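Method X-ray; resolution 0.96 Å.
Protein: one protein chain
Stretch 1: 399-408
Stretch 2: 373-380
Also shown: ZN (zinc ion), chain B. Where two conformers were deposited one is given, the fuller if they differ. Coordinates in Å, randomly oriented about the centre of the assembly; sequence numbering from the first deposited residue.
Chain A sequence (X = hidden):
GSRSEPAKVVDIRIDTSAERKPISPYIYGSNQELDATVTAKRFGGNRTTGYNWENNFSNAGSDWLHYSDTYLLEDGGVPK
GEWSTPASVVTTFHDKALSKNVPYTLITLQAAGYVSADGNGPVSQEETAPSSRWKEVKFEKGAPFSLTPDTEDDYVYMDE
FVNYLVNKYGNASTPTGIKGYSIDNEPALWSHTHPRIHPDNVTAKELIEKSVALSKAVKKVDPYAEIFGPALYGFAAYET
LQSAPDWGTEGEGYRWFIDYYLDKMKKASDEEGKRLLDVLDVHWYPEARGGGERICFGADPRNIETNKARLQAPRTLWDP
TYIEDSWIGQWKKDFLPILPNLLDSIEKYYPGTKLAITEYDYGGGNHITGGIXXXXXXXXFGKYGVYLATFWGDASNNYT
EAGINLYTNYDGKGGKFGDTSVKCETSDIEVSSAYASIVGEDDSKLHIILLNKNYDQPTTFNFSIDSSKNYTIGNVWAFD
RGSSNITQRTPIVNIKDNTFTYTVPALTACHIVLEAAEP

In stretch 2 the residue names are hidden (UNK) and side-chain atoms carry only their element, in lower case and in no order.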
# COMPACT_ATOMS: atom_id res chain seq x y z
N TYR A 399 -9.78 14.98 -0.14
CA TYR A 399 -10.17 14.37 -1.41
C TYR A 399 -9.60 12.96 -1.57
O TYR A 399 -10.29 12.08 -2.10
CB TYR A 399 -9.87 15.28 -2.60
CG TYR A 399 -10.94 16.30 -2.83
CD1 TYR A 399 -12.12 15.95 -3.46
CD2 TYR A 399 -10.79 17.64 -2.41
CE1 TYR A 399 -13.14 16.89 -3.70
CE2 TYR A 399 -11.79 18.59 -2.64
CZ TYR A 399 -12.96 18.22 -3.30
OH TYR A 399 -13.92 19.18 -3.52
N THR A 400 -8.36 12.71 -1.10
CA THR A 400 -7.88 11.33 -1.12
C THR A 400 -8.83 10.45 -0.31
O THR A 400 -9.17 9.30 -0.70
CB THR A 400 -6.46 11.25 -0.51
OG1 THR A 400 -5.65 12.28 -1.06
CG2 THR A 400 -5.86 9.89 -0.67
N GLU A 401 -9.25 10.94 0.86
CA GLU A 401 -10.14 10.19 1.72
C GLU A 401 -11.48 9.92 1.05
O GLU A 401 -12.04 8.82 1.17
CB GLU A 401 -10.34 10.95 3.04
CG GLU A 401 -9.08 10.93 3.87
CD GLU A 401 -9.14 11.91 5.06
OE1 GLU A 401 -9.79 13.00 4.95
OE2 GLU A 401 -8.49 11.63 6.11
N ALA A 402 -12.02 10.92 0.32
CA ALA A 402 -13.26 10.71 -0.44
C ALA A 402 -13.03 9.60 -1.49
O ALA A 402 -13.93 8.79 -1.75
CB ALA A 402 -13.68 11.99 -1.11
N GLY A 403 -11.86 9.60 -2.14
CA GLY A 403 -11.55 8.57 -3.13
C GLY A 403 -11.60 7.16 -2.53
O GLY A 403 -12.09 6.21 -3.17
N ILE A 404 -11.10 7.04 -1.29
CA ILE A 404 -11.17 5.75 -0.59
C ILE A 404 -12.64 5.41 -0.25
O ILE A 404 -13.12 4.30 -0.54
CB ILE A 404 -10.29 5.77 0.69
CG1 ILE A 404 -8.82 5.93 0.31
CG2 ILE A 404 -10.54 4.54 1.52
CD1 ILE A 404 -7.91 6.30 1.48
N ASN A 405 -13.35 6.35 0.42
CA ASN A 405 -14.74 6.06 0.82
C ASN A 405 -15.64 5.79 -0.37
O ASN A 405 -16.66 5.09 -0.22
CB ASN A 405 -15.31 7.22 1.65
CG ASN A 405 -14.86 7.17 3.08
OD1 ASN A 405 -14.49 6.15 3.64
ND2 ASN A 405 -14.93 8.37 3.73
N LEU A 406 -15.33 6.31 -1.56
CA LEU A 406 -16.16 6.01 -2.73
C LEU A 406 -16.21 4.48 -2.95
O LEU A 406 -17.22 3.96 -3.46
CB LEU A 406 -15.62 6.73 -3.94
CG LEU A 406 -16.59 6.81 -5.13
CD1 LEU A 406 -17.81 7.65 -4.84
CD2 LEU A 406 -15.84 7.31 -6.38
N TYR A 407 -15.11 3.78 -2.60
CA TYR A 407 -15.08 2.33 -2.66
C TYR A 407 -15.54 1.66 -1.39
O TYR A 407 -16.20 0.61 -1.45
CB TYR A 407 -13.66 1.83 -2.98
CG TYR A 407 -13.24 2.11 -4.40
CD1 TYR A 407 -13.31 1.09 -5.38
CD2 TYR A 407 -12.77 3.37 -4.78
CE1 TYR A 407 -12.93 1.32 -6.68
CE2 TYR A 407 -12.41 3.64 -6.09
CZ TYR A 407 -12.45 2.59 -7.06
OH TYR A 407 -12.12 2.81 -8.37
N THR A 408 -15.18 2.17 -0.22
CA THR A 408 -15.35 1.41 1.01
C THR A 408 -16.59 1.76 1.79
O THR A 408 -16.98 0.98 2.70
CB THR A 408 -14.12 1.61 1.94
OG1 THR A 408 -14.13 3.01 2.26
CG2 THR A 408 -12.84 1.17 1.30
N UNK A 373 -7.63 11.00 -8.88
CA UNK A 373 -6.48 10.10 -9.06
C UNK A 373 -6.54 8.96 -8.05
O UNK A 373 -6.25 7.80 -8.40
c UNK A 373 -5.17 10.87 -8.96
N UNK A 374 -6.87 9.26 -6.77
CA UNK A 374 -6.96 8.20 -5.77
C UNK A 374 -7.99 7.15 -6.18
O UNK A 374 -7.75 5.93 -6.09
c UNK A 374 -7.49 7.75 -3.32
n UNK A 374 -6.28 5.94 -2.28
c UNK A 374 -6.18 7.08 -2.97
c UNK A 374 -7.33 8.82 -4.42
o UNK A 374 -5.09 7.57 -3.28
N UNK A 375 -9.20 7.60 -6.60
CA UNK A 375 -10.22 6.64 -7.02
C UNK A 375 -9.74 5.82 -8.21
O UNK A 375 -10.06 4.62 -8.35
c UNK A 375 -11.53 7.38 -7.32
N UNK A 376 -8.99 6.46 -9.13
CA UNK A 376 -8.51 5.75 -10.32
C UNK A 376 -7.51 4.66 -9.87
O UNK A 376 -7.60 3.49 -10.31
o UNK A 376 -6.78 6.75 -13.37
c UNK A 376 -7.84 6.77 -11.25
o UNK A 376 -8.66 5.56 -13.13
c UNK A 376 -7.78 6.34 -12.69
N UNK A 377 -6.54 5.04 -9.02
CA UNK A 377 -5.54 4.11 -8.50
C UNK A 377 -6.22 2.92 -7.83
O UNK A 377 -5.80 1.75 -8.03
c UNK A 377 -4.58 4.88 -7.55
c UNK A 377 -3.70 3.94 -6.74
c UNK A 377 -3.75 5.84 -8.37
N UNK A 378 -7.22 3.18 -6.97
CA UNK A 378 -7.88 2.05 -6.30
C UNK A 378 -8.60 1.13 -7.31
O UNK A 378 -8.63 -0.11 -7.13
c UNK A 378 -7.28 2.37 -3.29
c UNK A 378 -8.85 2.56 -5.26
c UNK A 378 -8.19 3.28 -4.10
c UNK A 378 -9.30 3.91 -3.22
N UNK A 379 -9.19 1.73 -8.36
CA UNK A 379 -9.81 0.92 -9.41
C UNK A 379 -8.76 0.02 -10.10
O UNK A 379 -9.01 -1.18 -10.35
N UNK A 380 -7.60 0.61 -10.40
CA UNK A 380 -6.50 -0.11 -11.03
C UNK A 380 -5.99 -1.23 -10.12
O UNK A 380 -5.77 -2.37 -10.58
c UNK A 380 -4.09 0.19 -11.75
c UNK A 380 -5.12 3.17 -12.51
c UNK A 380 -5.86 1.84 -12.50
c UNK A 380 -5.38 0.91 -11.39
ZN ZN B . -9.58 14.09 6.54

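Position 373 carries one side-chain carbon, and it makes no contact with stretch 1. A lone CB makes it alanine, Ala373, a helical residue outside the contact.

Position 374 points toward the other helix with three carbons in an unbranched run, the third bearing one oxygen and one nitrogen, and the side chain packs against Thr400, Gly403 and Ile404. That terminal amide after two methylene carbons is glutamine, Gln374. Its CG packs 3.5 Å from Thr400 O and 4.1 Å from Gly403 CA; farther out, OE1 lies 3.6 Å from Thr400 CG2 and NE2 3.6 Å from Ile404 CG1. The amide thus meets carbon on this side, while NE2 is hydrogen-bonded elsewhere in the structure.

Position 375 again has a single carbon, 4.0 Å from Tyr407 CE2 and, at CB, 4.4 Å from Leu406 CD2. It is Ala375, whose CA comes within 4.5 Å of Gly403 CA, the nearest CA pair between the stretches.

Position 376 points away: two carbons, the second holding two oxygens, a carboxylate on a short stem. This is Asp376, which makes no contact with stretch 1.

Position 377 has one carbon that forks into two more, branching at CB with no further extension. Val377 is directed sideways and also stays clear.

At 378, four carbons fork at the second; the first lies over one face of the Tyr407 ring, and a carbon beyond the fork nears Gly403 O and Ile404 CA. The fork is the mark of leucine. Leu378 points toward stretch 1; its CD1 reaches Gly403 O at 3.6 Å and Ile404 CA at 3.7 Å, while its CB sits 4.0 Å from the centroid of the Tyr407 ring, in a CH-pi contact.

Position 379 has no side-chain atoms and is Gly379. An ideal CB here would fall 2.8 Å from Tyr407 OH, a clash, so the bare backbone leaves room for the hydroxyl.

Position 380 has four carbons, forked at the first with one arm two carbons long: Ile380, pointing away.

The contact works by pairing small residues with one anchored ring. The helices cross at -40° with their axes 8.0 Å apart, and Gly403 permits that approach: an ideal CB on it would lie 2.9 Å from Gln374 CG. Tyr407 then spans the gap, its OH donating a 2.7 Å hydrogen bond to Ala375 O, a carbonyl that also accepts the helical bond from Gly379 N. The closeness has a price, since Gly403 O is buried without a polar partner. Glu401, facing away, keeps its OE1 for the zinc ion, 1.9 Å from ZN.

Stretch 2, residues 373-380: AQADVLGI
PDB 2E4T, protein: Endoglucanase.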